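Local coordinates for protein transcriptional regulator, putative (Pseudomonas syringae pv. tomato, PDB 2R5F) that probably acts as a DNA-binding transcription factor of the SorC family, whose putative sugar-binding domain, the part crystallised here, is thought to recognise a carbohydrate effector, at residues Gly21-Ile26 with Leu249-Thr254; Gln41-Ala46 with Ile253-Thr258; His49-Ser54 with Arg226-Ala231. One frame throughout, in Å; residues are numbered along the deposited sequence.

Contact 1 (Gly21-Ile26 with Leu249-Thr254); sequences GIRQVI and LDVLIT
Gln24-Ile26 and Val251-Ile253 pair as neighbouring parallel strands of the domain's central sheet, bringing an early strand of the chain against its last one. The two run 14° apart in direction, with Gln24 opposite Val251, Val25 opposite Leu252 and Ile26 opposite Ile253. The ladder alternates from side to side: Gln24 N gives to Asp250 O, Leu252 N to Gln24 O, Ile26 N to Leu252 O at 2.9 Å, and Thr254 N to Ile26 O. The Gln24 and Leu252 carbonyls each take a second, weaker donor, a CA-H from Val251 and Val25 respectively.

Ile26 and Ile253 stand on one face of the sheet, CB of the first 4.0 Å from CG1 of the second. On this face Gln24 and Val251 also lie side by side, pointing the same way, with Gln24 OE1 3.6 Å from Val251 CG1; Tyr50 of helix 36-54 packs on both. Just before the strand begins, Ile22 has CG1 anti to its backbone N (chi1 168°) and lays this carbon 3.4 Å from Asp250 O, while its CD1 reaches Leu252 CB at 3.9 Å and Leu249 CB at 4.0 Å. Leu244 of helix 237-245 touches both Ile22 and Leu249.

Polar chemistry gathers at the entrance to the strands. Asp250 CB lies over one face of the Arg23 guanidinium, offset toward its rim. A water accepts from Arg23 N and donates to Asp250 OD1, whereas Asp250 OD2 accepts from Val227 N of the next strand. Arg23 NH1 and Asp250 OD1 remain 4.5 Å apart with no N-H directed at the oxygen, so their attraction is probably only a general electrostatic one, and the direct hydrogen bonds between the two segments all come from the backbone.

Contact 2 (Gln41-Ala46 with Ile253-Thr258); sequences QAIGSA and ITDVGT
Helix 36-54 packs on the sheet where strand 251-255 gives way to helix 256-262, and Ile43 and Ala46, one helical turn apart, carry the contact. Ile253 CG2 sits between them, 3.9 Å from Ile43 CG2 and 3.9 Å from Ala46 CB. That methyl is anti to its own backbone N, as is CG2 of Ile43, and the two isoleucine side chains slide past each other in opposite directions. Ile43 CG2 also rests 3.6 Å from Ile253 O, and Ile43 CD1 lies 3.9 Å from Thr254 CA. This is helix-on-sheet packing, consistent with a Rossmann-like alpha/beta domain: segment 41-46 runs at 150° to strand 253-255, the axes approaching to 7.9 Å. Val28 of the neighbouring strand touches both Ile43 and Ala46. No hydrogen bond crosses between the segments. Beyond the isoleucine, Asp255 takes the N-cap position of helix 256-262. Its OD2 accepts from Thr258 N (3.1 Å), which comes from above the carboxylate plane, while OD1 receives the Thr258 OG1 hydroxyl at 2.6 Å on the syn side. Thr258 OG1 is also hydrogen-bonded to Gly233 N.

Contact 3 (His49-Ser54 with Arg226-Ala231); sequences HYLETS and RVLGLA
Tyr50 and Arg226 meet tip to tip across a helix-on-sheet interface of the alpha/beta domain, where the C-terminal part of helix 36-54 faces the beginning of strand 226-230. Helical segment 49-54 and strand 226-230 run nearly antiparallel, at 159°, and their axes come no closer than 12.2 Å, so long side chains bridge the distance.

Hydrogen bonding is concentrated on the guanidinium. Arg226 NE donates to Tyr50 OH over 2.8 Å, almost straight at 169°, and the hydroxyl oxygen lies in the guanidinium plane, at its edge. NH1 makes a weaker, more bent bond to the same oxygen. Arg226 NH1 also donates weakly to Ser54 O, a bond short at 2.6 Å but poor in angle. Arg226 thereby joins a side chain of the helix to a backbone carbonyl near its end. NH2 turns to a different neighbour, Asp59, in a long and weak ion pair.

Apolar packing lies deeper along the strand. Leu228 CD2 lies 3.7 Å from Tyr50 CD2, and the same leucine methyl, Leu228 CD2, is 4.1 Å from Leu51 CD1. The tyrosine and leucine side chains pass in opposite directions, and Leu228 also touches Val251 and Ile253 of the next strand.

The ring and guanidinium planes are inclined by 51°, and Tyr50 CE2 comes 3.6 Å from Arg226 NH1. One face of the tyrosine ring is occupied from the same segment: Ser54 CB stands 3.7 Å above the plane, over the ring centre.

How the contacts relate
All three contacts are largely buried and lie on one alpha/beta framework, but they bind it differently. Contact 1 is made within the sheet, by backbone hydrogen bonds; contacts 2 and 3 lay successive parts of helix 36-54 on one face of that sheet. Contact 2 shares Ile253 and Thr254 with contact 1 and is apolar across its interface, whereas contact 3, one strand further over, adds a polar grip on the side chain of Arg226. Strands 251-255 and 226-230 are neighbours: Val251 O lies 2.7 Å from Gly229 N, and Thr254 OG1 lies 2.6 Å from Ala231 O, both probable hydrogen bonds. Contact 1 reaches the surface at Arg23, which is exposed.

Contact 1 (Gly21-Ile26 with Leu249-Thr254)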
ATOM      1  N   GLY A  21      -4.955 -14.117 -10.749  1.00 34.95           N
ATOM      2  CA  GLY A  21      -5.366 -14.880  -9.551  1.00 35.13           C
ATOM      3  C   GLY A  21      -5.399 -14.003  -8.315  1.00 35.47           C
ATOM      4  O   GLY A  21      -4.984 -14.400  -7.246  1.00 36.06           O
ATOM      5  N   ILE A  22      -5.853 -12.764  -8.481  1.00 35.69           N
ATOM      6  CA  ILE A  22      -6.016 -11.867  -7.365  1.00 35.29           C
ATOM      7  C   ILE A  22      -7.498 -11.824  -7.008  1.00 35.88           C
ATOM      8  O   ILE A  22      -8.364 -11.770  -7.903  1.00 36.09           O
ATOM      9  CB  ILE A  22      -5.456 -10.434  -7.680  1.00 35.18           C
ATOM     10  CG1 ILE A  22      -5.895  -9.413  -6.630  1.00 34.59           C
ATOM     11  CG2 ILE A  22      -5.919  -9.950  -9.041  1.00 34.74           C
ATOM     12  CD1 ILE A  22      -5.090  -8.133  -6.631  1.00 34.86           C
ATOM     13  N   ARG A  23      -7.770 -11.778  -5.707  1.00 35.76           N
ATOM     14  CA  ARG A  23      -9.136 -11.772  -5.191  1.00 36.74           C
ATOM     15  C   ARG A  23     -10.002 -10.631  -5.711  1.00 36.21           C
ATOM     16  O   ARG A  23     -11.114 -10.879  -6.186  1.00 36.59           O
ATOM     17  CB  ARG A  23      -9.130 -11.713  -3.667  1.00 36.82           C
ATOM     18  CG  ARG A  23     -10.430 -12.189  -3.048  1.00 40.46           C
ATOM     19  CD  ARG A  23     -10.689 -11.533  -1.692  1.00 46.67           C
ATOM     20  NE  ARG A  23      -9.664 -11.766  -0.674  1.00 48.29           N
ATOM     21  CZ  ARG A  23      -9.413 -10.900   0.311  1.00 52.90           C
ATOM     22  NH1 ARG A  23      -8.469 -11.155   1.220  1.00 51.52           N
ATOM     23  NH2 ARG A  23     -10.103  -9.755   0.382  1.00 54.48           N
ATOM     24  N   GLN A  24      -9.509  -9.394  -5.604  1.00 35.01           N
ATOM     25  CA  GLN A  24     -10.315  -8.232  -5.950  1.00 34.52           C
ATOM     26  C   GLN A  24      -9.519  -7.191  -6.688  1.00 33.50           C
ATOM     27  O   GLN A  24      -8.407  -6.879  -6.316  1.00 33.70           O
ATOM     28  CB  GLN A  24     -10.945  -7.598  -4.703  1.00 33.88           C
ATOM     29  CG  GLN A  24     -12.050  -6.605  -5.031  1.00 35.67           C
ATOM     30  CD  GLN A  24     -12.669  -5.967  -3.807  1.00 36.82           C
ATOM     31  OE1 GLN A  24     -12.032  -5.850  -2.764  1.00 42.46           O
ATOM     32  NE2 GLN A  24     -13.922  -5.544  -3.928  1.00 40.31           N
ATOM     33  N   VAL A  25     -10.105  -6.647  -7.745  1.00 33.10           N
ATOM     34  CA  VAL A  25      -9.543  -5.481  -8.410  1.00 32.49           C
ATOM     35  C   VAL A  25     -10.691  -4.470  -8.462  1.00 32.69           C
ATOM     36  O   VAL A  25     -11.829  -4.823  -8.748  1.00 32.17           O
ATOM     37  CB  VAL A  25      -9.065  -5.845  -9.843  1.00 32.69           C
ATOM     38  CG1 VAL A  25      -8.794  -4.611 -10.650  1.00 31.17           C
ATOM     39  CG2 VAL A  25      -7.872  -6.831  -9.818  1.00 31.23           C
ATOM     40  N   ILE A  26     -10.389  -3.225  -8.117  1.00 33.07           N
ATOM     41  CA  ILE A  26     -11.337  -2.118  -8.179  1.00 32.39           C
ATOM     42  C   ILE A  26     -10.749  -1.169  -9.189  1.00 32.30           C
ATOM     43  O   ILE A  26      -9.607  -0.773  -9.036  1.00 32.15           O
ATOM     44  CB  ILE A  26     -11.454  -1.427  -6.808  1.00 32.17           C
ATOM     45  CG1 ILE A  26     -11.958  -2.450  -5.771  1.00 33.74           C
ATOM     46  CG2 ILE A  26     -12.283  -0.135  -6.913  1.00 31.30           C
ATOM     47  CD1 ILE A  26     -12.593  -1.903  -4.519  1.00 36.56           C
ATOM     48  N   LEU A 249      -0.425  -9.046  -3.546  1.00 42.48           N
ATOM     49  CA  LEU A 249      -1.659  -8.307  -3.380  1.00 42.46           C
ATOM     50  C   LEU A 249      -2.886  -9.197  -3.331  1.00 42.91           C
ATOM     51  O   LEU A 249      -2.977 -10.206  -4.037  1.00 44.03           O
ATOM     52  CB  LEU A 249      -1.808  -7.308  -4.542  1.00 42.51           C
ATOM     53  CG  LEU A 249      -0.626  -6.375  -4.779  1.00 42.76           C
ATOM     54  CD1 LEU A 249      -0.917  -5.486  -5.970  1.00 41.04           C
ATOM     55  CD2 LEU A 249      -0.318  -5.549  -3.466  1.00 42.49           C
ATOM     56  N   ASP A 250      -3.834  -8.803  -2.489  1.00 42.66           N
ATOM     57  CA  ASP A 250      -5.153  -9.399  -2.418  1.00 42.28           C
ATOM     58  C   ASP A 250      -6.238  -8.477  -3.001  1.00 41.98           C
ATOM     59  O   ASP A 250      -7.248  -8.943  -3.510  1.00 42.24           O
ATOM     60  CB  ASP A 250      -5.452  -9.744  -0.963  1.00 42.99           C
ATOM     61  CG  ASP A 250      -4.469 -10.766  -0.412  1.00 44.30           C
ATOM     62  OD1 ASP A 250      -4.563 -11.938  -0.848  1.00 42.60           O
ATOM     63  OD2 ASP A 250      -3.588 -10.392   0.414  1.00 43.81           O
ATOM     64  N   VAL A 251      -6.019  -7.170  -2.900  1.00 41.68           N
ATOM     65  CA  VAL A 251      -6.870  -6.151  -3.489  1.00 39.96           C
ATOM     66  C   VAL A 251      -5.961  -5.158  -4.195  1.00 39.66           C
ATOM     67  O   VAL A 251      -4.935  -4.721  -3.655  1.00 38.89           O
ATOM     68  CB  VAL A 251      -7.738  -5.417  -2.409  1.00 40.90           C
ATOM     69  CG1 VAL A 251      -8.749  -4.411  -3.061  1.00 39.87           C
ATOM     70  CG2 VAL A 251      -8.465  -6.436  -1.492  1.00 40.02           C
ATOM     71  N   LEU A 252      -6.316  -4.817  -5.429  1.00 38.51           N
ATOM     72  CA  LEU A 252      -5.621  -3.748  -6.130  1.00 37.91           C
ATOM     73  C   LEU A 252      -6.636  -2.726  -6.511  1.00 37.31           C
ATOM     74  O   LEU A 252      -7.656  -3.077  -7.083  1.00 37.43           O
ATOM     75  CB  LEU A 252      -4.923  -4.288  -7.393  1.00 37.42           C
ATOM     76  CG  LEU A 252      -4.407  -3.260  -8.385  1.00 37.79           C
ATOM     77  CD1 LEU A 252      -3.169  -2.485  -7.876  1.00 37.15           C
ATOM     78  CD2 LEU A 252      -4.159  -3.992  -9.730  1.00 38.91           C
ATOM     79  N   ILE A 253      -6.370  -1.471  -6.161  1.00 37.27           N
ATOM     80  CA  ILE A 253      -7.141  -0.342  -6.658  1.00 37.83           C
ATOM     81  C   ILE A 253      -6.267   0.458  -7.629  1.00 38.60           C
ATOM     82  O   ILE A 253      -5.159   0.855  -7.284  1.00 37.43           O
ATOM     83  CB  ILE A 253      -7.627   0.576  -5.528  1.00 38.58           C
ATOM     84  CG1 ILE A 253      -8.442  -0.256  -4.496  1.00 38.39           C
ATOM     85  CG2 ILE A 253      -8.430   1.730  -6.135  1.00 36.18           C
ATOM     86  CD1 ILE A 253      -8.823   0.540  -3.205  1.00 37.45           C
ATOM     87  N   THR A 254      -6.765   0.639  -8.858  1.00 38.27           N
ATOM     88  CA  THR A 254      -5.973   1.217  -9.917  1.00 37.07           C
ATOM     89  C   THR A 254      -6.875   1.913 -10.917  1.00 37.19           C
ATOM     90  O   THR A 254      -8.092   1.756 -10.892  1.00 38.11           O
ATOM     91  CB  THR A 254      -5.078   0.127 -10.629  1.00 37.14           C
ATOM     92  OG1 THR A 254      -4.103   0.794 -11.429  1.00 37.97           O
ATOM     93  CG2 THR A 254      -5.879  -0.839 -11.498  1.00 33.86           C
TER
HETATM   94  O   HOH W   1      -5.781 -12.675  -3.806  1.00 35.69           O

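Contact 2 (Gln41-Ala46 with Ile253-Thr258)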
ATOM      1  N   GLN A  41      -5.340  10.682  -7.000  1.00 36.50           N
ATOM      2  CA  GLN A  41      -6.487  11.202  -6.242  1.00 36.77           C
ATOM      3  C   GLN A  41      -7.730  10.324  -6.379  1.00 36.09           C
ATOM      4  O   GLN A  41      -8.483  10.174  -5.417  1.00 35.29           O
ATOM      5  CB  GLN A  41      -6.850  12.646  -6.661  1.00 37.10           C
ATOM      6  CG  GLN A  41      -5.836  13.787  -6.273  1.00 39.05           C
ATOM      7  CD  GLN A  41      -5.398  13.786  -4.796  1.00 40.57           C
ATOM      8  OE1 GLN A  41      -6.111  13.318  -3.915  1.00 41.23           O
ATOM      9  NE2 GLN A  41      -4.199  14.310  -4.537  1.00 41.22           N
ATOM     10  N   ALA A  42      -7.956   9.796  -7.587  1.00 35.07           N
ATOM     11  CA  ALA A  42      -9.017   8.812  -7.834  1.00 34.66           C
ATOM     12  C   ALA A  42      -8.773   7.525  -7.040  1.00 34.25           C
ATOM     13  O   ALA A  42      -9.695   6.977  -6.446  1.00 34.56           O
ATOM     14  CB  ALA A  42      -9.165   8.511  -9.363  1.00 33.72           C
ATOM     15  N   ILE A  43      -7.539   7.026  -7.064  1.00 34.68           N
ATOM     16  CA  ILE A  43      -7.181   5.810  -6.294  1.00 34.36           C
ATOM     17  C   ILE A  43      -7.311   6.057  -4.796  1.00 35.44           C
ATOM     18  O   ILE A  43      -7.946   5.263  -4.075  1.00 35.78           O
ATOM     19  CB  ILE A  43      -5.765   5.249  -6.664  1.00 34.28           C
ATOM     20  CG1 ILE A  43      -5.785   4.696  -8.098  1.00 34.35           C
ATOM     21  CG2 ILE A  43      -5.334   4.109  -5.676  1.00 33.13           C
ATOM     22  CD1 ILE A  43      -4.425   4.582  -8.702  1.00 31.24           C
ATOM     23  N   GLY A  44      -6.712   7.148  -4.320  1.00 35.74           N
ATOM     24  CA  GLY A  44      -6.838   7.515  -2.896  1.00 37.33           C
ATOM     25  C   GLY A  44      -8.288   7.625  -2.454  1.00 37.70           C
ATOM     26  O   GLY A  44      -8.682   7.074  -1.434  1.00 39.58           O
ATOM     27  N   SER A  45      -9.099   8.321  -3.224  1.00 37.85           N
ATOM     28  CA  SER A  45     -10.531   8.451  -2.907  1.00 37.12           C
ATOM     29  C   SER A  45     -11.278   7.120  -2.823  1.00 36.64           C
ATOM     30  O   SER A  45     -12.052   6.898  -1.895  1.00 35.55           O
ATOM     31  CB  SER A  45     -11.226   9.367  -3.915  1.00 37.31           C
ATOM     32  OG  SER A  45     -12.618   9.366  -3.641  1.00 39.42           O
ATOM     33  N   ALA A  46     -11.047   6.236  -3.798  1.00 36.45           N
ATOM     34  CA  ALA A  46     -11.652   4.908  -3.789  1.00 36.27           C
ATOM     35  C   ALA A  46     -11.152   4.114  -2.569  1.00 36.73           C
ATOM     36  O   ALA A  46     -11.926   3.396  -1.929  1.00 35.77           O
ATOM     37  CB  ALA A  46     -11.337   4.173  -5.100  1.00 35.95           C
ATOM     38  N   ILE A 253      -6.370  -1.471  -6.161  1.00 37.27           N
ATOM     39  CA  ILE A 253      -7.141  -0.342  -6.658  1.00 37.83           C
ATOM     40  C   ILE A 253      -6.267   0.458  -7.629  1.00 38.60           C
ATOM     41  O   ILE A 253      -5.159   0.855  -7.284  1.00 37.43           O
ATOM     42  CB  ILE A 253      -7.627   0.576  -5.528  1.00 38.58           C
ATOM     43  CG1 ILE A 253      -8.442  -0.256  -4.496  1.00 38.39           C
ATOM     44  CG2 ILE A 253      -8.430   1.730  -6.135  1.00 36.18           C
ATOM     45  CD1 ILE A 253      -8.823   0.540  -3.205  1.00 37.45           C
ATOM     46  N   THR A 254      -6.765   0.639  -8.858  1.00 38.27           N
ATOM     47  CA  THR A 254      -5.973   1.217  -9.917  1.00 37.07           C
ATOM     48  C   THR A 254      -6.875   1.913 -10.917  1.00 37.19           C
ATOM     49  O   THR A 254      -8.092   1.756 -10.892  1.00 38.11           O
ATOM     50  CB  THR A 254      -5.078   0.127 -10.629  1.00 37.14           C
ATOM     51  OG1 THR A 254      -4.103   0.794 -11.429  1.00 37.97           O
ATOM     52  CG2 THR A 254      -5.879  -0.839 -11.498  1.00 33.86           C
ATOM     53  N   ASP A 255      -6.292   2.677 -11.818  1.00 38.02           N
ATOM     54  CA  ASP A 255      -7.094   3.406 -12.825  1.00 38.39           C
ATOM     55  C   ASP A 255      -7.362   2.562 -14.077  1.00 37.42           C
ATOM     56  O   ASP A 255      -6.762   1.493 -14.247  1.00 37.53           O
ATOM     57  CB  ASP A 255      -6.367   4.707 -13.206  1.00 39.19           C
ATOM     58  CG  ASP A 255      -4.980   4.439 -13.759  1.00 39.93           C
ATOM     59  OD1 ASP A 255      -4.106   4.037 -12.976  1.00 36.74           O
ATOM     60  OD2 ASP A 255      -4.782   4.593 -14.981  1.00 42.91           O
ATOM     61  N   VAL A 256      -8.244   3.052 -14.958  1.00 37.54           N
ATOM     62  CA  VAL A 256      -8.599   2.361 -16.204  1.00 37.81           C
ATOM     63  C   VAL A 256      -7.401   2.116 -17.133  1.00 37.07           C
ATOM     64  O   VAL A 256      -7.252   1.047 -17.680  1.00 36.91           O
ATOM     65  CB  VAL A 256      -9.675   3.149 -17.081  1.00 38.10           C
ATOM     66  CG1 VAL A 256     -10.100   2.311 -18.280  1.00 39.29           C
ATOM     67  CG2 VAL A 256     -10.869   3.516 -16.311  1.00 37.83           C
ATOM     68  N   GLY A 257      -6.577   3.125 -17.352  1.00 37.65           N
ATOM     69  CA  GLY A 257      -5.475   2.994 -18.321  1.00 37.26           C
ATOM     70  C   GLY A 257      -4.536   1.910 -17.845  1.00 37.15           C
ATOM     71  O   GLY A 257      -4.157   1.029 -18.625  1.00 38.88           O
ATOM     72  N   THR A 258      -4.187   1.960 -16.561  1.00 36.01           N
ATOM     73  CA  THR A 258      -3.326   0.966 -15.946  1.00 36.34           C
ATOM     74  C   THR A 258      -3.936  -0.422 -16.049  1.00 36.10           C
ATOM     75  O   THR A 258      -3.251  -1.363 -16.394  1.00 36.01           O
ATOM     76  CB  THR A 258      -3.017   1.285 -14.455  1.00 36.33           C
ATOM     77  OG1 THR A 258      -2.405   2.585 -14.373  1.00 35.84           O
ATOM     78  CG2 THR A 258      -2.045   0.242 -13.861  1.00 37.09           C
TER

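Contact 3 (His49-Ser54 with Arg226-Ala231)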
ATOM      1  N   HIS A  49     -12.896   5.129   0.679  0.50 42.46           N
ATOM      2  CA  HIS A  49     -14.243   4.547   0.699  0.50 43.32           C
ATOM      3  C   HIS A  49     -14.184   3.060   1.049  0.50 43.47           C
ATOM      4  O   HIS A  49     -14.972   2.585   1.858  0.50 43.68           O
ATOM      5  CB  HIS A  49     -14.951   4.743  -0.661  0.50 43.26           C
ATOM      6  CG  HIS A  49     -15.430   6.144  -0.917  0.50 44.22           C
ATOM      7  ND1 HIS A  49     -14.663   7.262  -0.655  0.50 45.33           N
ATOM      8  CD2 HIS A  49     -16.589   6.603  -1.450  0.50 45.11           C
ATOM      9  CE1 HIS A  49     -15.337   8.348  -0.997  0.50 46.63           C
ATOM     10  NE2 HIS A  49     -16.509   7.976  -1.485  0.50 45.58           N
ATOM     11  N   TYR A  50     -13.257   2.338   0.417  1.00 43.92           N
ATOM     12  CA  TYR A  50     -12.983   0.916   0.699  1.00 44.76           C
ATOM     13  C   TYR A  50     -12.782   0.650   2.197  1.00 46.14           C
ATOM     14  O   TYR A  50     -13.345  -0.294   2.770  1.00 45.94           O
ATOM     15  CB  TYR A  50     -11.737   0.453  -0.070  1.00 44.84           C
ATOM     16  CG  TYR A  50     -11.356  -0.991   0.203  1.00 45.44           C
ATOM     17  CD1 TYR A  50     -11.944  -2.038  -0.514  1.00 45.78           C
ATOM     18  CD2 TYR A  50     -10.435  -1.312   1.188  1.00 45.86           C
ATOM     19  CE1 TYR A  50     -11.622  -3.363  -0.248  1.00 45.34           C
ATOM     20  CE2 TYR A  50     -10.094  -2.649   1.454  1.00 46.34           C
ATOM     21  CZ  TYR A  50     -10.693  -3.661   0.734  1.00 45.49           C
ATOM     22  OH  TYR A  50     -10.364  -4.981   1.002  1.00 46.71           O
ATOM     23  N   LEU A  51     -11.967   1.496   2.813  1.00 47.53           N
ATOM     24  CA  LEU A  51     -11.599   1.379   4.207  1.00 49.05           C
ATOM     25  C   LEU A  51     -12.790   1.763   5.078  1.00 50.44           C
ATOM     26  O   LEU A  51     -12.944   1.235   6.171  1.00 51.54           O
ATOM     27  CB  LEU A  51     -10.413   2.299   4.489  1.00 48.74           C
ATOM     28  CG  LEU A  51      -9.223   1.647   5.170  1.00 48.95           C
ATOM     29  CD1 LEU A  51      -8.382   0.966   4.147  1.00 47.69           C
ATOM     30  CD2 LEU A  51      -8.405   2.672   5.974  1.00 48.49           C
ATOM     31  N   GLU A  52     -13.630   2.678   4.589  1.00 51.61           N
ATOM     32  CA  GLU A  52     -14.907   3.013   5.238  1.00 52.51           C
ATOM     33  C   GLU A  52     -15.931   1.886   5.226  1.00 51.92           C
ATOM     34  O   GLU A  52     -16.790   1.836   6.082  1.00 52.30           O
ATOM     35  CB  GLU A  52     -15.566   4.204   4.549  1.00 53.20           C
ATOM     36  CG  GLU A  52     -15.137   5.559   5.042  1.00 56.76           C
ATOM     37  CD  GLU A  52     -15.182   6.603   3.935  1.00 60.04           C
ATOM     38  OE1 GLU A  52     -16.205   6.677   3.203  1.00 60.50           O
ATOM     39  OE2 GLU A  52     -14.181   7.346   3.802  1.00 61.98           O
ATOM     40  N   THR A  53     -15.879   1.003   4.239  1.00 51.56           N
ATOM     41  CA  THR A  53     -16.888  -0.034   4.148  1.00 50.95           C
ATOM     42  C   THR A  53     -16.359  -1.451   4.388  1.00 50.47           C
ATOM     43  O   THR A  53     -17.131  -2.373   4.635  1.00 49.87           O
ATOM     44  CB  THR A  53     -17.679   0.057   2.816  1.00 51.41           C
ATOM     45  OG1 THR A  53     -16.882  -0.409   1.724  1.00 51.58           O
ATOM     46  CG2 THR A  53     -18.129   1.503   2.541  1.00 51.90           C
ATOM     47  N   SER A  54     -15.038  -1.613   4.324  1.00 50.13           N
ATOM     48  CA  SER A  54     -14.406  -2.934   4.381  1.00 49.19           C
ATOM     49  C   SER A  54     -13.464  -3.081   5.550  1.00 48.35           C
ATOM     50  O   SER A  54     -12.851  -4.122   5.703  1.00 48.43           O
ATOM     51  CB  SER A  54     -13.655  -3.253   3.077  1.00 49.10           C
ATOM     52  OG  SER A  54     -14.529  -3.140   1.958  1.00 50.66           O
ATOM     53  N   ARG A 226      -4.696  -9.892   4.281  1.00 45.63           N
ATOM     54  CA  ARG A 226      -5.243  -9.030   3.230  1.00 44.65           C
ATOM     55  C   ARG A 226      -4.272  -7.891   2.922  1.00 43.20           C
ATOM     56  O   ARG A 226      -3.968  -7.063   3.781  1.00 43.36           O
ATOM     57  CB  ARG A 226      -6.591  -8.493   3.706  1.00 45.33           C
ATOM     58  CG  ARG A 226      -7.335  -7.520   2.849  1.00 47.12           C
ATOM     59  CD  ARG A 226      -8.798  -7.733   3.189  1.00 53.06           C
ATOM     60  NE  ARG A 226      -9.589  -6.506   3.257  1.00 59.07           N
ATOM     61  CZ  ARG A 226      -9.996  -5.917   4.382  1.00 59.18           C
ATOM     62  NH1 ARG A 226     -10.712  -4.801   4.319  1.00 60.53           N
ATOM     63  NH2 ARG A 226      -9.694  -6.432   5.567  1.00 61.32           N
ATOM     64  N   VAL A 227      -3.736  -7.876   1.708  1.00 41.51           N
ATOM     65  CA  VAL A 227      -2.823  -6.805   1.298  1.00 39.79           C
ATOM     66  C   VAL A 227      -3.508  -5.974   0.216  1.00 39.21           C
ATOM     67  O   VAL A 227      -3.907  -6.498  -0.841  1.00 37.77           O
ATOM     68  CB  VAL A 227      -1.457  -7.347   0.818  1.00 39.60           C
ATOM     69  CG1 VAL A 227      -0.536  -6.221   0.348  1.00 38.00           C
ATOM     70  CG2 VAL A 227      -0.794  -8.141   1.939  1.00 39.21           C
ATOM     71  N   LEU A 228      -3.679  -4.695   0.526  1.00 38.72           N
ATOM     72  CA  LEU A 228      -4.283  -3.728  -0.381  1.00 39.43           C
ATOM     73  C   LEU A 228      -3.158  -3.019  -1.106  1.00 39.39           C
ATOM     74  O   LEU A 228      -2.361  -2.334  -0.458  1.00 40.31           O
ATOM     75  CB  LEU A 228      -5.129  -2.717   0.426  1.00 39.35           C
ATOM     76  CG  LEU A 228      -5.918  -1.547  -0.198  1.00 38.01           C
ATOM     77  CD1 LEU A 228      -6.800  -1.995  -1.330  1.00 38.80           C
ATOM     78  CD2 LEU A 228      -6.788  -0.853   0.842  1.00 39.61           C
ATOM     79  N   GLY A 229      -3.074  -3.191  -2.424  1.00 38.83           N
ATOM     80  CA  GLY A 229      -2.219  -2.358  -3.274  1.00 37.07           C
ATOM     81  C   GLY A 229      -2.899  -1.145  -3.889  1.00 37.57           C
ATOM     82  O   GLY A 229      -3.970  -1.270  -4.486  1.00 36.88           O
ATOM     83  N   LEU A 230      -2.258   0.034  -3.777  1.00 35.47           N
ATOM     84  CA  LEU A 230      -2.789   1.255  -4.334  1.00 35.85           C
ATOM     85  C   LEU A 230      -1.781   1.857  -5.331  1.00 36.39           C
ATOM     86  O   LEU A 230      -0.817   2.453  -4.908  1.00 34.53           O
ATOM     87  CB  LEU A 230      -3.114   2.305  -3.235  1.00 35.87           C
ATOM     88  CG  LEU A 230      -4.006   1.985  -2.021  1.00 37.28           C
ATOM     89  CD1 LEU A 230      -4.076   3.182  -1.109  1.00 37.71           C
ATOM     90  CD2 LEU A 230      -5.435   1.533  -2.420  1.00 37.25           C
ATOM     91  N   ALA A 231      -2.036   1.723  -6.635  1.00 36.03           N
ATOM     92  CA  ALA A 231      -1.058   2.114  -7.654  1.00 36.70           C
ATOM     93  C   ALA A 231      -1.681   2.244  -9.043  1.00 35.95           C
ATOM     94  O   ALA A 231      -2.465   1.415  -9.449  1.00 36.80           O
ATOM     95  CB  ALA A 231       0.061   1.061  -7.709  1.00 36.39           C
TER